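Local coordinates for uncharacterized protein (Sinorhizobium meliloti, PDB 4DNH) that is of unknown function but folds as a TIM barrel and is probably related to the dihydrodipicolinate synthase family, at residues A[121-135]-A[158-170]. Sequence-based numbering, arbitrary orientation.
Sequences TDHLAPGPDVSIDDI and SRALAAAAKGPED
A160 presents its methyl to a ring of apolar groups from the loop 121-131 and the helix that follows it, joining two neighbouring beta-alpha loops of a TIM barrel, those after strands 115-119 and 153-155. Its CB lies 4.0 Å from T121 CG2 and 4.1 Å from V130 CG1, while L124 CD2 and I135 CG1 close in around the same methyl. V130 brings CG1 there by setting it anti to the backbone N (chi1 153°). T121 also sets CG2 3.1 Å from S158 OG. Further along, I135 lays CD1 over the backbone of helix 159-164, 3.8 Å from L161 CA, and also meets the A164 methyl. P126 rides across R159, its CG against R159 CB, while R159 turns its guanidinium away from the loop, NE in a salt bridge with D196. At the far end I132 crosses D170 at about a right angle, its CD1 3.5 Å from D170 OD1.

S158 is the N-cap of helix 159-164, and the bond from L161 N to its OG, 3.2 Å, positions that hydroxyl. With an alanine here, L161 N would probably lose its N-cap acceptor and the T121 methyl the hydroxyl it rests on. In the second shell, S131 and D134 form a capping box at the start of helix 132-148. Beyond the short helix, K166 N donates almost straight (173°) to D170 OD2, on the lone pair pointing away from OD1.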
ATOM      1  N   THR A 121      -0.875  15.557  -6.484  1.00 53.85           N
ATOM      2  CA  THR A 121      -1.174  16.454  -7.578  1.00 55.53           C
ATOM      3  C   THR A 121      -2.353  15.903  -8.407  1.00 55.09           C
ATOM      4  O   THR A 121      -2.830  16.550  -9.341  1.00 53.96           O
ATOM      5  CB  THR A 121       0.109  16.630  -8.414  1.00 55.53           C
ATOM      6  OG1 THR A 121       0.690  17.912  -8.126  1.00 57.82           O
ATOM      7  CG2 THR A 121      -0.151  16.480  -9.906  1.00 58.63           C
ATOM      8  N   ASP A 122      -2.835  14.721  -8.023  1.00 53.70           N
ATOM      9  CA  ASP A 122      -3.823  13.957  -8.804  1.00 53.41           C
ATOM     10  C   ASP A 122      -5.093  14.684  -9.297  1.00 54.60           C
ATOM     11  O   ASP A 122      -5.822  14.144 -10.125  1.00 55.10           O
ATOM     12  CB  ASP A 122      -4.178  12.624  -8.117  1.00 51.33           C
ATOM     13  CG  ASP A 122      -4.460  12.774  -6.623  1.00 57.28           C
ATOM     14  OD1 ASP A 122      -3.723  13.497  -5.917  1.00 59.01           O
ATOM     15  OD2 ASP A 122      -5.415  12.136  -6.144  1.00 61.92           O
ATOM     16  N   HIS A 123      -5.356  15.902  -8.819  1.00 52.74           N
ATOM     17  CA  HIS A 123      -6.476  16.679  -9.366  1.00 51.47           C
ATOM     18  C   HIS A 123      -6.089  17.490 -10.585  1.00 54.86           C
ATOM     19  O   HIS A 123      -6.902  18.238 -11.127  1.00 57.84           O
ATOM     20  CB  HIS A 123      -7.107  17.564  -8.296  1.00 50.01           C
ATOM     21  CG  HIS A 123      -6.198  18.648  -7.798  1.00 51.68           C
ATOM     22  ND1 HIS A 123      -5.233  18.419  -6.896  1.00 52.45           N
ATOM     23  CD2 HIS A 123      -6.126  19.998  -8.118  1.00 53.35           C
ATOM     24  CE1 HIS A 123      -4.577  19.560  -6.646  1.00 54.24           C
ATOM     25  NE2 HIS A 123      -5.124  20.526  -7.396  1.00 54.96           N
ATOM     26  N   LEU A 124      -4.844  17.344 -11.027  1.00 55.79           N
ATOM     27  CA  LEU A 124      -4.303  18.125 -12.133  1.00 59.55           C
ATOM     28  C   LEU A 124      -3.855  17.228 -13.286  1.00 61.77           C
ATOM     29  O   LEU A 124      -2.950  16.402 -13.128  1.00 58.55           O
ATOM     30  CB  LEU A 124      -3.135  18.983 -11.650  1.00 59.12           C
ATOM     31  CG  LEU A 124      -2.398  19.860 -12.663  1.00 59.42           C
ATOM     32  CD1 LEU A 124      -3.350  20.861 -13.305  1.00 60.29           C
ATOM     33  CD2 LEU A 124      -1.233  20.574 -11.984  1.00 59.54           C
ATOM     34  N   ALA A 125      -4.497  17.412 -14.439  1.00 65.68           N
ATOM     35  CA  ALA A 125      -4.227  16.627 -15.641  1.00 64.36           C
ATOM     36  C   ALA A 125      -2.858  16.991 -16.209  1.00 65.43           C
ATOM     37  O   ALA A 125      -2.568  18.177 -16.386  1.00 68.93           O
ATOM     38  CB  ALA A 125      -5.319  16.871 -16.679  1.00 62.98           C
ATOM     39  N   PRO A 126      -1.995  15.980 -16.458  1.00 65.04           N
ATOM     40  CA  PRO A 126      -0.746  16.223 -17.202  1.00 65.74           C
ATOM     41  C   PRO A 126      -1.058  16.935 -18.512  1.00 68.81           C
ATOM     42  O   PRO A 126      -1.965  16.520 -19.234  1.00 69.95           O
ATOM     43  CB  PRO A 126      -0.215  14.812 -17.475  1.00 62.80           C
ATOM     44  CG  PRO A 126      -0.759  13.987 -16.352  1.00 62.23           C
ATOM     45  CD  PRO A 126      -2.081  14.594 -15.952  1.00 61.82           C
ATOM     46  N   GLY A 127      -0.342  18.017 -18.796  1.00 70.82           N
ATOM     47  CA  GLY A 127      -0.682  18.867 -19.928  1.00 73.42           C
ATOM     48  C   GLY A 127       0.508  19.498 -20.612  1.00 76.61           C
ATOM     49  O   GLY A 127       1.531  19.747 -19.973  1.00 74.38           O
ATOM     50  N   PRO A 128       0.371  19.781 -21.920  1.00 83.68           N
ATOM     51  CA  PRO A 128       1.461  20.298 -22.754  1.00 87.18           C
ATOM     52  C   PRO A 128       1.822  21.734 -22.415  1.00 87.12           C
ATOM     53  O   PRO A 128       2.751  22.283 -23.004  1.00 94.11           O
ATOM     54  CB  PRO A 128       0.888  20.226 -24.182  1.00 87.83           C
ATOM     55  CG  PRO A 128      -0.368  19.412 -24.078  1.00 85.81           C
ATOM     56  CD  PRO A 128      -0.877  19.655 -22.691  1.00 83.61           C
ATOM     57  N   ASP A 129       1.082  22.331 -21.481  1.00 85.19           N
ATOM     58  CA  ASP A 129       1.340  23.701 -21.024  1.00 91.14           C
ATOM     59  C   ASP A 129       0.969  23.908 -19.548  1.00 84.08           C
ATOM     60  O   ASP A 129       0.684  25.028 -19.108  1.00 82.85           O
ATOM     61  CB  ASP A 129       0.649  24.734 -21.935  1.00100.58           C
ATOM     62  CG  ASP A 129      -0.766  24.326 -22.325  1.00102.13           C
ATOM     63  OD1 ASP A 129      -1.410  23.571 -21.558  1.00 98.27           O
ATOM     64  OD2 ASP A 129      -1.229  24.765 -23.404  1.00101.59           O
ATOM     65  N   VAL A 130       0.977  22.807 -18.801  1.00 78.15           N
ATOM     66  CA  VAL A 130       0.912  22.827 -17.350  1.00 74.42           C
ATOM     67  C   VAL A 130       2.276  23.291 -16.840  1.00 76.83           C
ATOM     68  O   VAL A 130       3.301  22.715 -17.200  1.00 79.68           O
ATOM     69  CB  VAL A 130       0.560  21.425 -16.799  1.00 70.04           C
ATOM     70  CG1 VAL A 130       1.111  21.216 -15.396  1.00 68.35           C
ATOM     71  CG2 VAL A 130      -0.948  21.204 -16.819  1.00 68.91           C
ATOM     72  N   SER A 131       2.286  24.334 -16.012  1.00 76.24           N
ATOM     73  CA  SER A 131       3.541  24.957 -15.556  1.00 74.71           C
ATOM     74  C   SER A 131       3.975  24.454 -14.181  1.00 72.25           C
ATOM     75  O   SER A 131       3.184  23.842 -13.459  1.00 70.83           O
ATOM     76  CB  SER A 131       3.423  26.493 -15.559  1.00 74.68           C
ATOM     77  OG  SER A 131       2.493  26.955 -14.585  1.00 73.36           O
ATOM     78  N   ILE A 132       5.233  24.717 -13.830  1.00 71.67           N
ATOM     79  CA  ILE A 132       5.771  24.403 -12.498  1.00 70.79           C
ATOM     80  C   ILE A 132       4.970  25.078 -11.374  1.00 69.83           C
ATOM     81  O   ILE A 132       4.724  24.464 -10.333  1.00 69.52           O
ATOM     82  CB  ILE A 132       7.278  24.748 -12.410  1.00 72.41           C
ATOM     83  CG1 ILE A 132       8.086  23.814 -13.317  1.00 74.83           C
ATOM     84  CG2 ILE A 132       7.792  24.668 -10.977  1.00 69.43           C
ATOM     85  CD1 ILE A 132       9.252  24.502 -14.003  1.00 81.53           C
ATOM     86  N   ASP A 133       4.557  26.327 -11.602  1.00 71.97           N
ATOM     87  CA  ASP A 133       3.702  27.072 -10.665  1.00 72.76           C
ATOM     88  C   ASP A 133       2.361  26.363 -10.433  1.00 68.89           C
ATOM     89  O   ASP A 133       1.925  26.201  -9.290  1.00 64.45           O
ATOM     90  CB  ASP A 133       3.462  28.502 -11.170  1.00 76.64           C
ATOM     91  CG  ASP A 133       4.632  29.438 -10.885  1.00 83.03           C
ATOM     92  OD1 ASP A 133       5.287  29.289  -9.826  1.00 85.01           O
ATOM     93  OD2 ASP A 133       4.891  30.341 -11.716  1.00 85.20           O
ATOM     94  N   ASP A 134       1.731  25.933 -11.529  1.00 69.04           N
ATOM     95  CA  ASP A 134       0.507  25.148 -11.477  1.00 66.17           C
ATOM     96  C   ASP A 134       0.687  23.931 -10.577  1.00 63.02           C
ATOM     97  O   ASP A 134      -0.240  23.554  -9.845  1.00 61.68           O
ATOM     98  CB  ASP A 134       0.100  24.675 -12.876  1.00 69.19           C
ATOM     99  CG  ASP A 134      -0.255  25.813 -13.807  1.00 76.89           C
ATOM    100  OD1 ASP A 134      -0.506  26.942 -13.326  1.00 81.10           O
ATOM    101  OD2 ASP A 134      -0.285  25.568 -15.035  1.00 78.69           O
ATOM    102  N   ILE A 135       1.883  23.333 -10.637  1.00 61.41           N
ATOM    103  CA  ILE A 135       2.195  22.096  -9.909  1.00 59.07           C
ATOM    104  C   ILE A 135       2.364  22.393  -8.425  1.00 58.97           C
ATOM    105  O   ILE A 135       1.832  21.668  -7.580  1.00 55.38           O
ATOM    106  CB  ILE A 135       3.442  21.372 -10.490  1.00 58.49           C
ATOM    107  CG1 ILE A 135       3.115  20.738 -11.855  1.00 57.86           C
ATOM    108  CG2 ILE A 135       3.963  20.312  -9.531  1.00 54.68           C
ATOM    109  CD1 ILE A 135       4.300  20.602 -12.793  1.00 57.81           C
ATOM    110  N   SER A 158       4.100  13.030  -8.564  1.00 49.89           N
ATOM    111  CA  SER A 158       3.151  13.833  -9.317  1.00 50.71           C
ATOM    112  C   SER A 158       3.187  13.536 -10.829  1.00 53.22           C
ATOM    113  O   SER A 158       4.239  13.642 -11.484  1.00 52.24           O
ATOM    114  CB  SER A 158       3.402  15.316  -9.008  1.00 53.54           C
ATOM    115  OG  SER A 158       2.970  16.190 -10.037  1.00 55.17           O
ATOM    116  N   ARG A 159       2.022  13.152 -11.354  1.00 54.76           N
ATOM    117  CA  ARG A 159       1.807  12.830 -12.774  1.00 55.16           C
ATOM    118  C   ARG A 159       2.188  14.051 -13.645  1.00 55.75           C
ATOM    119  O   ARG A 159       2.922  13.915 -14.614  1.00 57.55           O
ATOM    120  CB  ARG A 159       0.317  12.469 -12.975  1.00 55.63           C
ATOM    121  CG  ARG A 159      -0.070  11.110 -13.572  1.00 53.74           C
ATOM    122  CD  ARG A 159       0.345   9.949 -12.680  1.00 53.46           C
ATOM    123  NE  ARG A 159      -0.636   8.908 -12.273  1.00 52.06           N
ATOM    124  CZ  ARG A 159      -1.932   8.775 -12.584  1.00 46.49           C
ATOM    125  NH1 ARG A 159      -2.596   7.747 -12.055  1.00 37.85           N
ATOM    126  NH2 ARG A 159      -2.567   9.626 -13.396  1.00 48.70           N
ATOM    127  N   ALA A 160       1.716  15.246 -13.273  1.00 55.87           N
ATOM    128  CA  ALA A 160       1.912  16.465 -14.078  1.00 55.43           C
ATOM    129  C   ALA A 160       3.376  16.908 -14.131  1.00 56.35           C
ATOM    130  O   ALA A 160       3.839  17.453 -15.147  1.00 57.29           O
ATOM    131  CB  ALA A 160       1.045  17.599 -13.552  1.00 54.49           C
ATOM    132  N   LEU A 161       4.088  16.675 -13.028  1.00 54.79           N
ATOM    133  CA  LEU A 161       5.508  16.984 -12.925  1.00 54.71           C
ATOM    134  C   LEU A 161       6.366  16.027 -13.772  1.00 54.91           C
ATOM    135  O   LEU A 161       7.275  16.482 -14.481  1.00 56.08           O
ATOM    136  CB  LEU A 161       5.954  17.012 -11.458  1.00 52.60           C
ATOM    137  CG  LEU A 161       7.419  17.355 -11.143  1.00 53.44           C
ATOM    138  CD1 LEU A 161       7.808  18.780 -11.524  1.00 55.56           C
ATOM    139  CD2 LEU A 161       7.711  17.096  -9.679  1.00 51.73           C
ATOM    140  N   ALA A 162       6.052  14.725 -13.738  1.00 51.68           N
ATOM    141  CA  ALA A 162       6.747  13.738 -14.595  1.00 51.28           C
ATOM    142  C   ALA A 162       6.668  14.064 -16.104  1.00 53.10           C
ATOM    143  O   ALA A 162       7.547  13.677 -16.867  1.00 53.45           O
ATOM    144  CB  ALA A 162       6.250  12.324 -14.323  1.00 47.73           C
ATOM    145  N   ALA A 163       5.612  14.776 -16.505  1.00 53.85           N
ATOM    146  CA  ALA A 163       5.391  15.209 -17.886  1.00 54.33           C
ATOM    147  C   ALA A 163       5.887  16.625 -18.169  1.00 57.80           C
ATOM    148  O   ALA A 163       6.159  16.965 -19.311  1.00 61.38           O
ATOM    149  CB  ALA A 163       3.914  15.098 -18.232  1.00 53.18           C
ATOM    150  N   ALA A 164       5.996  17.462 -17.144  1.00 58.45           N
ATOM    151  CA  ALA A 164       6.448  18.839 -17.366  1.00 60.66           C
ATOM    152  C   ALA A 164       7.950  19.030 -17.143  1.00 63.80           C
ATOM    153  O   ALA A 164       8.568  19.880 -17.784  1.00 66.45           O
ATOM    154  CB  ALA A 164       5.649  19.815 -16.514  1.00 59.41           C
ATOM    155  N   ALA A 165       8.529  18.239 -16.241  1.00 65.18           N
ATOM    156  CA  ALA A 165       9.933  18.392 -15.839  1.00 67.98           C
ATOM    157  C   ALA A 165      10.903  18.277 -17.013  1.00 72.80           C
ATOM    158  O   ALA A 165      10.872  17.307 -17.757  1.00 73.17           O
ATOM    159  CB  ALA A 165      10.288  17.378 -14.761  1.00 64.37           C
ATOM    160  N   LYS A 166      11.770  19.268 -17.172  1.00 79.06           N
ATOM    161  CA  LYS A 166      12.746  19.247 -18.268  1.00 83.35           C
ATOM    162  C   LYS A 166      14.109  18.717 -17.814  1.00 83.76           C
ATOM    163  O   LYS A 166      15.108  18.855 -18.516  1.00 88.84           O
ATOM    164  CB  LYS A 166      12.827  20.622 -18.955  1.00 84.29           C
ATOM    165  CG  LYS A 166      11.555  20.945 -19.730  1.00 84.68           C
ATOM    166  CD  LYS A 166      11.588  22.285 -20.441  1.00 90.68           C
ATOM    167  CE  LYS A 166      10.344  22.429 -21.308  1.00 92.77           C
ATOM    168  NZ  LYS A 166      10.353  23.670 -22.127  1.00 96.04           N
ATOM    169  N   GLY A 167      14.117  18.078 -16.646  1.00 80.91           N
ATOM    170  CA  GLY A 167      15.319  17.496 -16.057  1.00 81.24           C
ATOM    171  C   GLY A 167      15.256  17.406 -14.537  1.00 78.68           C
ATOM    172  O   GLY A 167      14.203  17.649 -13.940  1.00 76.13           O
ATOM    173  N   PRO A 168      16.390  17.064 -13.897  1.00 79.00           N
ATOM    174  CA  PRO A 168      16.483  16.962 -12.439  1.00 77.92           C
ATOM    175  C   PRO A 168      16.174  18.273 -11.695  1.00 80.47           C
ATOM    176  O   PRO A 168      15.607  18.238 -10.599  1.00 81.46           O
ATOM    177  CB  PRO A 168      17.949  16.554 -12.206  1.00 77.91           C
ATOM    178  CG  PRO A 168      18.398  15.961 -13.494  1.00 78.41           C
ATOM    179  CD  PRO A 168      17.674  16.739 -14.550  1.00 80.15           C
ATOM    180  N   GLU A 169      16.525  19.408 -12.297  1.00 81.75           N
ATOM    181  CA  GLU A 169      16.462  20.709 -11.621  1.00 82.40           C
ATOM    182  C   GLU A 169      15.042  21.157 -11.257  1.00 78.12           C
ATOM    183  O   GLU A 169      14.847  21.883 -10.282  1.00 77.51           O
ATOM    184  CB  GLU A 169      17.206  21.787 -12.431  1.00 89.36           C
ATOM    185  CG  GLU A 169      16.533  22.255 -13.724  1.00 93.43           C
ATOM    186  CD  GLU A 169      16.590  21.247 -14.864  1.00 94.99           C
ATOM    187  OE1 GLU A 169      17.556  20.454 -14.939  1.00 94.40           O
ATOM    188  OE2 GLU A 169      15.660  21.255 -15.698  1.00 96.60           O
ATOM    189  N   ASP A 170      14.060  20.713 -12.035  1.00 75.76           N
ATOM    190  CA  ASP A 170      12.662  21.011 -11.750  1.00 73.83           C
ATOM    191  C   ASP A 170      12.149  20.238 -10.528  1.00 70.24           C
ATOM    192  O   ASP A 170      11.366  20.758  -9.729  1.00 67.95           O
ATOM    193  CB  ASP A 170      11.800  20.740 -12.986  1.00 73.15           C
ATOM    194  CG  ASP A 170      12.045  21.746 -14.101  1.00 76.18           C
ATOM    195  OD1 ASP A 170      12.346  22.923 -13.804  1.00 77.59           O
ATOM    196  OD2 ASP A 170      11.922  21.366 -15.281  1.00 78.20           O
TER